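Local coordinates for protein Aac(6')-ib (Escherichia coli, PDB 2BUE) that probably transfers the acetyl group of acetyl-CoA to the 6'-amino group of aminoglycosides such as kanamycin B, which would confer resistance to these antibiotics, at residues T27-T32 and P80-L85; E41-S46 and A57-A62; I117-A122 and K134-L139; T154-S159 and V186-T191. The protein carries 2 engineered substitutions. One frame throughout, in Å; residues are numbered along the deposited sequence.

Contact 1 of 4, residues T27-T32 and P80-L85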
# COMPACT_ATOMS: atom_id res chain seq x y z
N THR A 27 -6.99 -8.93 8.32
CA THR A 27 -5.63 -9.36 8.59
C THR A 27 -4.79 -9.42 7.31
O THR A 27 -5.32 -9.28 6.20
CB THR A 27 -5.58 -10.73 9.32
OG1 THR A 27 -6.21 -11.73 8.53
CG2 THR A 27 -6.28 -10.62 10.70
N LEU A 28 -3.49 -9.58 7.49
CA LEU A 28 -2.57 -9.65 6.36
C LEU A 28 -1.75 -10.91 6.40
O LEU A 28 -1.24 -11.30 7.47
CB LEU A 28 -1.61 -8.47 6.36
CG LEU A 28 -2.29 -7.10 6.31
CD1 LEU A 28 -1.38 -6.07 6.93
CD2 LEU A 28 -2.70 -6.73 4.88
N ARG A 29 -1.60 -11.53 5.24
CA ARG A 29 -0.67 -12.62 5.07
C ARG A 29 0.25 -12.29 3.92
O ARG A 29 -0.13 -11.51 3.04
CB ARG A 29 -1.42 -13.93 4.77
CG ARG A 29 -2.21 -13.93 3.45
CD ARG A 29 -2.81 -15.33 3.19
NE ARG A 29 -3.62 -15.40 1.98
CZ ARG A 29 -3.14 -15.49 0.74
NH1 ARG A 29 -1.81 -15.50 0.52
NH2 ARG A 29 -3.99 -15.58 -0.27
N LEU A 30 1.44 -12.88 3.90
CA LEU A 30 2.32 -12.73 2.73
C LEU A 30 1.61 -13.27 1.50
O LEU A 30 0.94 -14.30 1.56
CB LEU A 30 3.66 -13.46 2.89
CG LEU A 30 4.70 -12.93 3.86
CD1 LEU A 30 5.89 -13.92 3.91
CD2 LEU A 30 5.21 -11.51 3.49
N MET A 31 1.76 -12.55 0.39
CA MET A 31 1.33 -13.09 -0.90
C MET A 31 2.34 -14.14 -1.36
O MET A 31 3.54 -14.01 -1.11
CB MET A 31 1.27 -11.95 -1.92
CG MET A 31 0.50 -12.35 -3.18
SD MET A 31 0.42 -11.08 -4.43
CE MET A 31 2.04 -11.11 -5.13
N THR A 32 1.84 -15.16 -2.04
CA THR A 32 2.69 -16.19 -2.64
C THR A 32 2.49 -16.23 -4.15
O THR A 32 1.52 -15.65 -4.68
CB THR A 32 2.37 -17.59 -2.05
OG1 THR A 32 1.16 -18.08 -2.63
CG2 THR A 32 2.23 -17.54 -0.50
N PRO A 80 4.87 -8.03 -0.78
CA PRO A 80 3.44 -8.14 -1.09
C PRO A 80 2.63 -8.90 -0.06
O PRO A 80 3.09 -9.95 0.47
CB PRO A 80 3.43 -8.89 -2.43
CG PRO A 80 4.62 -9.86 -2.32
CD PRO A 80 5.65 -9.13 -1.40
N TYR A 81 1.42 -8.40 0.21
CA TYR A 81 0.48 -9.03 1.14
C TYR A 81 -0.89 -9.25 0.49
O TYR A 81 -1.28 -8.49 -0.41
CB TYR A 81 0.23 -8.15 2.37
CG TYR A 81 1.49 -7.63 3.02
CD1 TYR A 81 2.20 -8.41 3.92
CD2 TYR A 81 1.96 -6.36 2.70
CE1 TYR A 81 3.39 -7.93 4.50
CE2 TYR A 81 3.14 -5.84 3.27
CZ TYR A 81 3.85 -6.65 4.16
OH TYR A 81 4.99 -6.14 4.74
N ILE A 82 -1.61 -10.26 0.98
CA ILE A 82 -3.03 -10.41 0.70
C ILE A 82 -3.79 -10.07 1.98
O ILE A 82 -3.47 -10.59 3.06
CB ILE A 82 -3.40 -11.84 0.18
CG1 ILE A 82 -2.64 -12.13 -1.13
CG2 ILE A 82 -4.94 -11.93 0.02
CD1 ILE A 82 -3.01 -11.21 -2.32
N ALA A 83 -4.77 -9.18 1.84
CA ALA A 83 -5.67 -8.82 2.93
C ALA A 83 -6.80 -9.84 3.01
O ALA A 83 -7.43 -10.17 1.98
CB ALA A 83 -6.23 -7.43 2.71
N MET A 84 -7.06 -10.30 4.23
CA MET A 84 -8.06 -11.34 4.49
C MET A 84 -9.17 -10.83 5.42
O MET A 84 -8.90 -10.10 6.36
CB MET A 84 -7.40 -12.54 5.17
CG MET A 84 -6.23 -13.15 4.42
SD MET A 84 -6.74 -13.94 2.88
CE MET A 84 -7.81 -15.24 3.52
N LEU A 85 -10.40 -11.24 5.13
CA LEU A 85 -11.55 -10.93 5.98
C LEU A 85 -12.46 -12.14 6.00
O LEU A 85 -12.89 -12.63 4.94
CB LEU A 85 -12.32 -9.72 5.44
CG LEU A 85 -13.66 -9.37 6.11
CD1 LEU A 85 -13.43 -8.83 7.53
CD2 LEU A 85 -14.50 -8.39 5.27
O HOH W 1 -8.90 -11.92 9.03
O HOH W 2 5.45 -11.93 0.09

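Contact 2 of 4, residues E41-S46 and A57-A62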
# COMPACT_ATOMS: atom_id res chain seq x y z
N GLU A 41 -6.50 -11.14 -12.10
CA GLU A 41 -7.92 -10.87 -12.22
C GLU A 41 -8.27 -9.51 -11.57
O GLU A 41 -8.90 -8.66 -12.21
CB GLU A 41 -8.76 -12.00 -11.63
CG GLU A 41 -10.24 -11.67 -11.72
CD GLU A 41 -11.16 -12.78 -11.26
OE1 GLU A 41 -10.69 -13.85 -10.83
OE2 GLU A 41 -12.40 -12.54 -11.33
N TRP A 42 -7.83 -9.32 -10.32
CA TRP A 42 -8.07 -8.06 -9.59
C TRP A 42 -7.57 -6.82 -10.33
O TRP A 42 -8.30 -5.81 -10.43
CB TRP A 42 -7.41 -8.11 -8.21
CG TRP A 42 -8.03 -9.08 -7.26
CD1 TRP A 42 -9.17 -9.82 -7.44
CD2 TRP A 42 -7.55 -9.39 -5.95
NE1 TRP A 42 -9.43 -10.58 -6.32
CE2 TRP A 42 -8.44 -10.33 -5.39
CE3 TRP A 42 -6.44 -8.95 -5.20
CZ2 TRP A 42 -8.27 -10.85 -4.08
CZ3 TRP A 42 -6.26 -9.46 -3.91
CH2 TRP A 42 -7.18 -10.40 -3.36
N LEU A 43 -6.34 -6.87 -10.84
CA LEU A 43 -5.71 -5.71 -11.47
C LEU A 43 -6.39 -5.29 -12.78
O LEU A 43 -6.12 -4.22 -13.32
CB LEU A 43 -4.20 -5.93 -11.67
CG LEU A 43 -3.39 -6.00 -10.36
CD1 LEU A 43 -1.96 -6.37 -10.72
CD2 LEU A 43 -3.43 -4.65 -9.61
N ASN A 44 -7.28 -6.15 -13.27
CA ASN A 44 -8.07 -5.84 -14.46
C ASN A 44 -9.54 -5.50 -14.18
O ASN A 44 -10.35 -5.37 -15.12
CB ASN A 44 -7.92 -6.99 -15.47
CG ASN A 44 -6.57 -6.95 -16.17
OD1 ASN A 44 -6.37 -6.18 -17.11
ND2 ASN A 44 -5.64 -7.78 -15.72
N ARG A 45 -9.89 -5.37 -12.91
CA ARG A 45 -11.22 -4.89 -12.55
C ARG A 45 -11.27 -3.38 -12.71
O ARG A 45 -10.32 -2.68 -12.34
CB ARG A 45 -11.62 -5.34 -11.16
CG ARG A 45 -11.70 -6.87 -11.06
CD ARG A 45 -12.17 -7.32 -9.71
NE ARG A 45 -12.41 -8.77 -9.74
CZ ARG A 45 -12.61 -9.51 -8.66
NH1 ARG A 45 -12.61 -8.97 -7.44
NH2 ARG A 45 -12.80 -10.81 -8.81
N SER A 46 -12.36 -2.86 -13.28
CA SER A 46 -12.43 -1.44 -13.62
C SER A 46 -12.17 -0.49 -12.44
O SER A 46 -11.50 0.53 -12.61
CB SER A 46 -13.77 -1.11 -14.29
OG SER A 46 -14.85 -1.41 -13.43
N ALA A 57 -1.30 -0.07 -16.51
CA ALA A 57 -2.72 -0.42 -16.28
C ALA A 57 -3.11 -1.61 -17.16
O ALA A 57 -2.57 -1.77 -18.26
CB ALA A 57 -3.67 0.80 -16.57
N ARG A 58 -4.02 -2.44 -16.66
CA ARG A 58 -4.48 -3.63 -17.37
C ARG A 58 -3.35 -4.56 -17.81
O ARG A 58 -3.20 -4.87 -19.01
CB ARG A 58 -5.38 -3.25 -18.55
CG ARG A 58 -6.65 -2.59 -18.07
CD ARG A 58 -7.71 -2.53 -19.15
NE ARG A 58 -9.00 -2.09 -18.61
CZ ARG A 58 -9.81 -2.85 -17.87
NH1 ARG A 58 -10.95 -2.35 -17.42
NH2 ARG A 58 -9.48 -4.11 -17.58
N PRO A 59 -2.57 -5.05 -16.83
CA PRO A 59 -1.45 -5.94 -17.13
C PRO A 59 -1.96 -7.29 -17.62
O PRO A 59 -3.04 -7.75 -17.21
CB PRO A 59 -0.79 -6.13 -15.78
CG PRO A 59 -1.93 -6.00 -14.81
CD PRO A 59 -2.75 -4.88 -15.38
N THR A 60 -1.18 -7.92 -18.49
CA THR A 60 -1.48 -9.29 -18.91
C THR A 60 -1.14 -10.23 -17.74
O THR A 60 -0.48 -9.83 -16.77
CB THR A 60 -0.61 -9.71 -20.11
OG1 THR A 60 0.76 -9.72 -19.69
CG2 THR A 60 -0.82 -8.79 -21.31
N LEU A 61 -1.57 -11.48 -17.84
CA LEU A 61 -1.19 -12.48 -16.84
C LEU A 61 0.33 -12.58 -16.74
O LEU A 61 0.88 -12.60 -15.62
CB LEU A 61 -1.82 -13.84 -17.19
CG LEU A 61 -1.42 -15.00 -16.27
CD1 LEU A 61 -1.81 -14.74 -14.79
CD2 LEU A 61 -2.03 -16.30 -16.78
N ALA A 62 1.01 -12.64 -17.89
CA ALA A 62 2.49 -12.69 -17.91
C ALA A 62 3.11 -11.48 -17.20
O ALA A 62 4.08 -11.63 -16.44
CB ALA A 62 3.02 -12.78 -19.34
O HOH W 3 -4.26 -2.21 -13.37
O HOH W 4 -8.13 -5.71 -19.16

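Contact 3 of 4, residues I117-A122 and K134-L139. With RIO (ribostamycin), chain C.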
# COMPACT_ATOMS: atom_id res chain seq x y z
N ILE A 117 3.60 2.35 1.78
CA ILE A 117 2.57 1.35 1.52
C ILE A 117 1.72 1.74 0.30
O ILE A 117 1.57 2.94 -0.02
CB ILE A 117 1.66 1.13 2.74
CG1 ILE A 117 0.98 2.45 3.17
CG2 ILE A 117 2.49 0.55 3.92
CD1 ILE A 117 -0.15 2.26 4.23
N ASP A 118 1.15 0.71 -0.32
CA ASP A 118 0.15 0.88 -1.40
C ASP A 118 -0.84 -0.25 -1.20
O ASP A 118 -0.47 -1.32 -0.71
CB ASP A 118 0.79 0.74 -2.78
CG ASP A 118 1.94 1.70 -3.00
OD1 ASP A 118 1.68 2.89 -3.23
OD2 ASP A 118 3.09 1.24 -2.95
N GLN A 119 -2.10 -0.04 -1.55
CA GLN A 119 -3.08 -1.11 -1.37
C GLN A 119 -4.34 -0.89 -2.19
O GLN A 119 -4.59 0.21 -2.72
CB GLN A 119 -3.43 -1.31 0.12
CG GLN A 119 -4.39 -0.31 0.71
CD GLN A 119 -3.83 1.07 0.79
OE1 GLN A 119 -2.68 1.26 1.22
NE2 GLN A 119 -4.65 2.05 0.42
N LEU A 120 -5.07 -1.98 -2.35
CA LEU A 120 -6.32 -1.96 -3.11
C LEU A 120 -7.28 -2.99 -2.51
O LEU A 120 -6.86 -4.02 -1.98
CB LEU A 120 -6.06 -2.26 -4.59
CG LEU A 120 -5.48 -3.65 -4.92
CD1 LEU A 120 -6.61 -4.66 -5.18
CD2 LEU A 120 -4.53 -3.59 -6.11
N LEU A 121 -8.57 -2.68 -2.61
CA LEU A 121 -9.63 -3.62 -2.28
C LEU A 121 -10.14 -4.30 -3.56
O LEU A 121 -10.47 -3.65 -4.55
CB LEU A 121 -10.80 -2.89 -1.59
CG LEU A 121 -10.55 -2.37 -0.18
CD1 LEU A 121 -11.83 -1.66 0.36
CD2 LEU A 121 -10.09 -3.52 0.74
N ALA A 122 -10.22 -5.62 -3.50
CA ALA A 122 -10.55 -6.45 -4.66
C ALA A 122 -11.96 -6.25 -5.23
O ALA A 122 -12.14 -6.35 -6.45
CB ALA A 122 -10.35 -7.92 -4.28
N LYS A 134 -9.57 -0.12 7.74
CA LYS A 134 -9.14 -1.29 8.52
C LYS A 134 -7.85 -1.93 7.98
O LYS A 134 -6.94 -2.26 8.74
CB LYS A 134 -10.25 -2.34 8.56
CG LYS A 134 -11.36 -1.95 9.48
CD LYS A 134 -12.54 -2.88 9.33
CE LYS A 134 -13.69 -2.39 10.19
NZ LYS A 134 -13.50 -2.88 11.59
N LEU A 135 -7.81 -2.11 6.66
CA LEU A 135 -6.64 -2.69 6.00
C LEU A 135 -5.40 -1.82 6.27
O LEU A 135 -4.35 -2.33 6.71
CB LEU A 135 -6.92 -2.84 4.50
CG LEU A 135 -5.91 -3.58 3.63
CD1 LEU A 135 -6.54 -3.86 2.27
CD2 LEU A 135 -4.60 -2.78 3.46
N VAL A 136 -5.52 -0.51 6.03
CA VAL A 136 -4.40 0.40 6.26
C VAL A 136 -3.95 0.37 7.73
O VAL A 136 -2.76 0.23 8.01
CB VAL A 136 -4.69 1.80 5.72
CG1 VAL A 136 -3.52 2.74 6.03
CG2 VAL A 136 -4.90 1.70 4.18
N ARG A 137 -4.90 0.42 8.66
CA ARG A 137 -4.55 0.34 10.09
C ARG A 137 -3.77 -0.95 10.41
O ARG A 137 -2.79 -0.93 11.15
CB ARG A 137 -5.80 0.48 10.96
CG ARG A 137 -6.39 1.88 10.93
CD ARG A 137 -7.63 1.98 11.79
NE ARG A 137 -8.13 3.34 11.83
CZ ARG A 137 -9.37 3.68 12.17
NH1 ARG A 137 -10.25 2.75 12.51
NH2 ARG A 137 -9.74 4.95 12.16
N ALA A 138 -4.20 -2.07 9.83
CA ALA A 138 -3.54 -3.36 10.05
C ALA A 138 -2.11 -3.37 9.50
O ALA A 138 -1.16 -3.88 10.14
CB ALA A 138 -4.37 -4.50 9.45
N LEU A 139 -1.94 -2.75 8.32
CA LEU A 139 -0.63 -2.65 7.71
C LEU A 139 0.31 -1.74 8.51
O LEU A 139 1.47 -2.06 8.70
CB LEU A 139 -0.77 -2.16 6.26
CG LEU A 139 0.51 -2.29 5.42
CD1 LEU A 139 1.26 -3.63 5.59
CD2 LEU A 139 0.21 -2.06 3.95
O1 RIO C . 2.94 -2.14 -7.87
C1 RIO C . 4.11 -2.97 -7.80
C2 RIO C . 5.18 -2.38 -8.73
O2 RIO C . 5.05 -0.94 -8.84
C3 RIO C . 5.89 -0.31 -7.86
O3 RIO C . 5.09 0.24 -6.79
C4 RIO C . 5.34 1.68 -6.54
C5 RIO C . 6.53 1.90 -5.56
O4 RIO C . 7.73 1.39 -6.12
C6 RIO C . 6.74 3.37 -5.15
N1 RIO C . 7.78 3.43 -4.08
C7 RIO C . 5.41 3.96 -4.60
C8 RIO C . 4.29 3.82 -5.65
N2 RIO C . 3.06 4.47 -5.12
C9 RIO C . 4.03 2.31 -5.99
O5 RIO C . 3.07 2.33 -7.08
C10 RIO C . 2.07 1.31 -6.98
O6 RIO C . 1.00 1.74 -6.17
C11 RIO C . 0.16 2.82 -6.72
C12 RIO C . -1.03 2.98 -5.74
N3 RIO C . -0.60 3.72 -4.54
C13 RIO C . -0.35 2.46 -8.15
O7 RIO C . -1.02 3.62 -8.69
C14 RIO C . 0.84 2.05 -9.06
O8 RIO C . 0.42 1.74 -10.41
C15 RIO C . 1.64 0.90 -8.42
N4 RIO C . 2.81 0.54 -9.22
C16 RIO C . 6.89 -1.40 -7.39
O9 RIO C . 8.18 -0.95 -7.74
C17 RIO C . 6.61 -2.61 -8.31
O10 RIO C . 7.45 -2.46 -9.49

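Contact 4 of 4, residues T154-S159 and V186-T191. With RIO (ribostamycin), chain C.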
# COMPACT_ATOMS: atom_id res chain seq x y z
N THR A 154 2.85 7.31 2.44
CA THR A 154 2.10 6.86 1.27
C THR A 154 1.98 8.06 0.31
O THR A 154 2.23 9.19 0.74
CB THR A 154 0.74 6.25 1.62
OG1 THR A 154 0.20 5.56 0.47
CG2 THR A 154 -0.21 7.32 2.14
N ASP A 155 1.61 7.79 -0.93
CA ASP A 155 1.74 8.80 -1.99
C ASP A 155 0.58 8.73 -3.00
O ASP A 155 0.82 8.56 -4.21
CB ASP A 155 3.11 8.68 -2.68
CG ASP A 155 3.25 7.38 -3.51
OD1 ASP A 155 2.59 6.38 -3.17
OD2 ASP A 155 3.99 7.41 -4.52
N PRO A 156 -0.67 8.87 -2.52
CA PRO A 156 -1.81 8.81 -3.43
C PRO A 156 -1.75 9.92 -4.48
O PRO A 156 -1.17 10.98 -4.24
CB PRO A 156 -3.03 9.04 -2.52
CG PRO A 156 -2.45 9.81 -1.29
CD PRO A 156 -1.08 9.16 -1.12
N SER A 157 -2.33 9.65 -5.65
CA SER A 157 -2.55 10.68 -6.65
C SER A 157 -3.38 11.83 -6.04
O SER A 157 -4.33 11.58 -5.30
CB SER A 157 -3.37 10.09 -7.78
OG SER A 157 -3.93 11.12 -8.58
N PRO A 158 -3.06 13.08 -6.44
CA PRO A 158 -3.89 14.22 -6.02
C PRO A 158 -5.37 14.05 -6.45
O PRO A 158 -6.24 14.62 -5.80
CB PRO A 158 -3.27 15.41 -6.78
CG PRO A 158 -1.81 14.97 -7.01
CD PRO A 158 -1.93 13.50 -7.30
N SER A 159 -5.61 13.29 -7.53
CA SER A 159 -6.96 13.03 -8.05
C SER A 159 -7.75 12.05 -7.16
O SER A 159 -8.98 12.02 -7.18
CB SER A 159 -6.89 12.46 -9.48
OG SER A 159 -6.32 13.36 -10.44
N VAL A 186 0.47 13.29 -3.46
CA VAL A 186 0.28 13.91 -2.15
C VAL A 186 1.05 13.05 -1.15
O VAL A 186 0.63 11.93 -0.85
CB VAL A 186 -1.20 14.02 -1.78
CG1 VAL A 186 -1.37 14.61 -0.37
CG2 VAL A 186 -1.93 14.91 -2.83
N TYR A 187 2.17 13.58 -0.66
CA TYR A 187 3.01 12.84 0.28
C TYR A 187 2.34 12.87 1.66
O TYR A 187 2.03 13.94 2.20
CB TYR A 187 4.38 13.50 0.35
CG TYR A 187 5.36 12.66 1.10
CD1 TYR A 187 5.73 11.38 0.62
CD2 TYR A 187 5.93 13.12 2.27
CE1 TYR A 187 6.67 10.59 1.32
CE2 TYR A 187 6.86 12.34 2.99
CZ TYR A 187 7.20 11.08 2.52
OH TYR A 187 8.09 10.32 3.25
N MET A 188 2.11 11.69 2.23
CA MET A 188 1.44 11.56 3.53
C MET A 188 2.28 10.69 4.44
O MET A 188 2.86 9.71 3.99
CB MET A 188 0.07 10.90 3.35
CG MET A 188 -0.85 11.71 2.39
SD MET A 188 -2.47 10.98 2.25
CE MET A 188 -3.20 11.31 3.84
N VAL A 189 2.30 11.01 5.73
CA VAL A 189 3.13 10.25 6.67
C VAL A 189 2.42 10.00 8.00
O VAL A 189 1.50 10.74 8.41
CB VAL A 189 4.52 10.92 6.93
CG1 VAL A 189 5.30 11.18 5.64
CG2 VAL A 189 4.40 12.19 7.78
N GLN A 190 2.88 8.96 8.69
CA GLN A 190 2.49 8.65 10.06
C GLN A 190 3.77 8.21 10.78
O GLN A 190 4.37 7.22 10.41
CB GLN A 190 1.47 7.52 10.06
CG GLN A 190 0.89 7.26 11.42
CD GLN A 190 -0.26 6.28 11.43
OE1 GLN A 190 -0.82 5.87 10.37
NE2 GLN A 190 -0.68 5.93 12.63
N THR A 191 4.21 8.97 11.79
CA THR A 191 5.45 8.64 12.52
C THR A 191 5.18 7.62 13.62
O THR A 191 4.05 7.48 14.08
CB THR A 191 6.07 9.89 13.20
OG1 THR A 191 5.15 10.37 14.20
CG2 THR A 191 6.36 11.00 12.14
O1 RIO C . 2.94 -2.14 -7.87
C1 RIO C . 4.11 -2.97 -7.80
C2 RIO C . 5.18 -2.38 -8.73
O2 RIO C . 5.05 -0.94 -8.84
C3 RIO C . 5.89 -0.31 -7.86
O3 RIO C . 5.09 0.24 -6.79
C4 RIO C . 5.34 1.68 -6.54
C5 RIO C . 6.53 1.90 -5.56
O4 RIO C . 7.73 1.39 -6.12
C6 RIO C . 6.74 3.37 -5.15
N1 RIO C . 7.78 3.43 -4.08
C7 RIO C . 5.41 3.96 -4.60
C8 RIO C . 4.29 3.82 -5.65
N2 RIO C . 3.06 4.47 -5.12
C9 RIO C . 4.03 2.31 -5.99
O5 RIO C . 3.07 2.33 -7.08
C10 RIO C . 2.07 1.31 -6.98
O6 RIO C . 1.00 1.74 -6.17
C11 RIO C . 0.16 2.82 -6.72
C12 RIO C . -1.03 2.98 -5.74
N3 RIO C . -0.60 3.72 -4.54
C13 RIO C . -0.35 2.46 -8.15
O7 RIO C . -1.02 3.62 -8.69
C14 RIO C . 0.84 2.05 -9.06
O8 RIO C . 0.42 1.74 -10.41
C15 RIO C . 1.64 0.90 -8.42
N4 RIO C . 2.81 0.54 -9.22
C16 RIO C . 6.89 -1.40 -7.39
O9 RIO C . 8.18 -0.95 -7.74
C17 RIO C . 6.61 -2.61 -8.31
O10 RIO C . 7.45 -2.46 -9.49

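Contact 1 of 4, residues T27-T32 and P80-L85
P80 O is held twice. M31 N donates to P80 O at 2.9 Å from above the carbonyl plane, in a nearly straight bond (175° at the hydrogen), and a water that also donates to M31 O supplies the second bond. This bond follows the antiparallel pairing of strand 26-30, outermost in the seven-stranded sheet of the chain, with strand 78-85. R29 with I82 and T27 with M84 are the hydrogen-bonded pairs, and I82 N reaches R29 O at 2.8 Å. R29 starts with CG between backbone N and carbonyl carbon (chi1 64°) and then runs extended beside I82, pointing the same way; I82 CB lies over the centre of the guanidinium, 3.7 Å from R29 CZ. R29 NE makes a weak bond to M84 SD at 3.6 Å, while NH1 forms a salt bridge with D35. M31 has left the strand but packs its CG 3.8 Å from I82 CG1 and its CE 3.8 Å from P80 CB. The opposite face carries L28 and A83, both apolar and packed against helix 131-144, L28 on L139 and L142, A83 on L135. An arginine thus gives this strand both a flat face that packs on I82 and a charge paired with D35.

Contact 2 of 4, residues E41-S46 and A57-A62
N44 CG stands beside its own backbone N, anti to the carbonyl carbon (chi1 -75°), while R58 runs extended from CG to NE, and together these bring the amide and the guanidinium close, their planes 26° apart. The amide is used at both atoms. N44 ND2 donates to P59 O at 3.0 Å, straight (172°) and in the plane of both the amide and the carbonyl, and it also bonds Y40 O. N44 OD1 lies 3.4 Å from R58 CB and accepts a hydrogen bond from a water at 2.7 Å that in turn accepts from R58 NH2. The same R58 NH2 donates to N44 O at 2.9 Å, bent and tilted from the carbonyl plane. Near the C-terminal end of helix 36-43 backbone carbonyls tend to lack helical partners, and a long arginine can reach one. P59 comes just before T60, the N-cap of helix 61-68, whose OG1 holds D63 N; the contact therefore splices the end of one helix to the start of another. The side chains of L43 and P59 cross at about a right angle, L43 CB 3.9 Å from P59 CG.

Contact 3 of 4, residues I117-A122 and K134-L139
I117 and L139 meet tip to tip more tightly than usual, with I117 CG2 only 3.5 Å from L139 CD2. I117 CG1 lies between backbone N and carbonyl carbon (chi1 58°), which leaves CG2 beside the backbone N, facing the leucine; further out, I117 CD1 touches V136 CG1 at 3.9 Å. V136 sends its other branch across Q119 at about a right angle, V136 CG2 resting 3.6 Å from Q119 CD. CB and CG of Q119 face the helix, and its OE1 is hydrogen-bonded to Y167 OH. L135 is modelled in two conformers, so its contacts with Q119 and L121 are both less certain. Here strand 114-121 backs onto helix 131-144 in the beta-alpha-beta unit that leads on to strand 151-154, the cofactor-binding part of the GNAT fold. Branched aliphatic side chains suit this buried interface. The strand's backbone serves coenzyme A, through Q119 O and L121 N. D118 points to the other face: its OD1 accepts from ribostamycin N3 at 2.8 Å and from ribostamycin N2 at 2.8 Å, and its OD2 is held by Q94 NE2.

Contact 4 of 4, residues T154-S159 and V186-T191
M188 begins its contact at CB, which lies 3.8 Å from T154 CG2, the two side chains running side by side. CG continues anti to the carbonyl carbon (chi1 -59°), and the M188 side chain crosses the P156 ring at about a right angle, M188 SD 3.7 Å from P156 CG. At chi3 (71°) the chain bends and CE leads away from 154-159, while the side chain as a whole also packs on Y167 and E168. A flexible thioether suits a place that must fit both a proline ring and helix 161-169. The backbones form one antiparallel hydrogen-bonded pair, T154 N to M188 O at 2.9 Å with its return bond, and V186 N donates to P156 O at 2.9 Å. P156 has no N-H to give in exchange, and V186 O instead faces P156 CD at 3.3 Å. Between these anchors D155 turns its carboxylate to the antibiotic: OD1 accepts from ribostamycin N2 at 2.8 Å, with a weak bond to OD2. The loop thus leaves strand 151-154 alongside strand 183-191, which strand 173-180 flanks in turn, and leads into helix 161-169, whose side chains cover T154, P156 and M188.

How the contacts relate
Contact 3 is the hub. Helix 131-144 reaches contact 1, where L28 CD1 lies 3.6 Å from L139 CA, and the turn of contact 2 ties to its strand through R45 NH1 and A122 O, 2.8 Å apart. Contacts 1 and 2 also meet, I82 CD1 being 4.0 Å from W42 CZ3. Contact 4 joins by T154 OG1 to I117 O at 3.0 Å. Contacts 3 and 4 together hold ribostamycin: D118 OD1 and D155 OD1, 3.6 Å apart, both accept from its N2, an amine that, if protonated, would offset their like charges. In contact 2 the side chain of L43 is about 7 Å from the bound ribostamycin. Contacts 1 and 4 lie on opposite sides of the chain's centre, their centres about 22 Å apart.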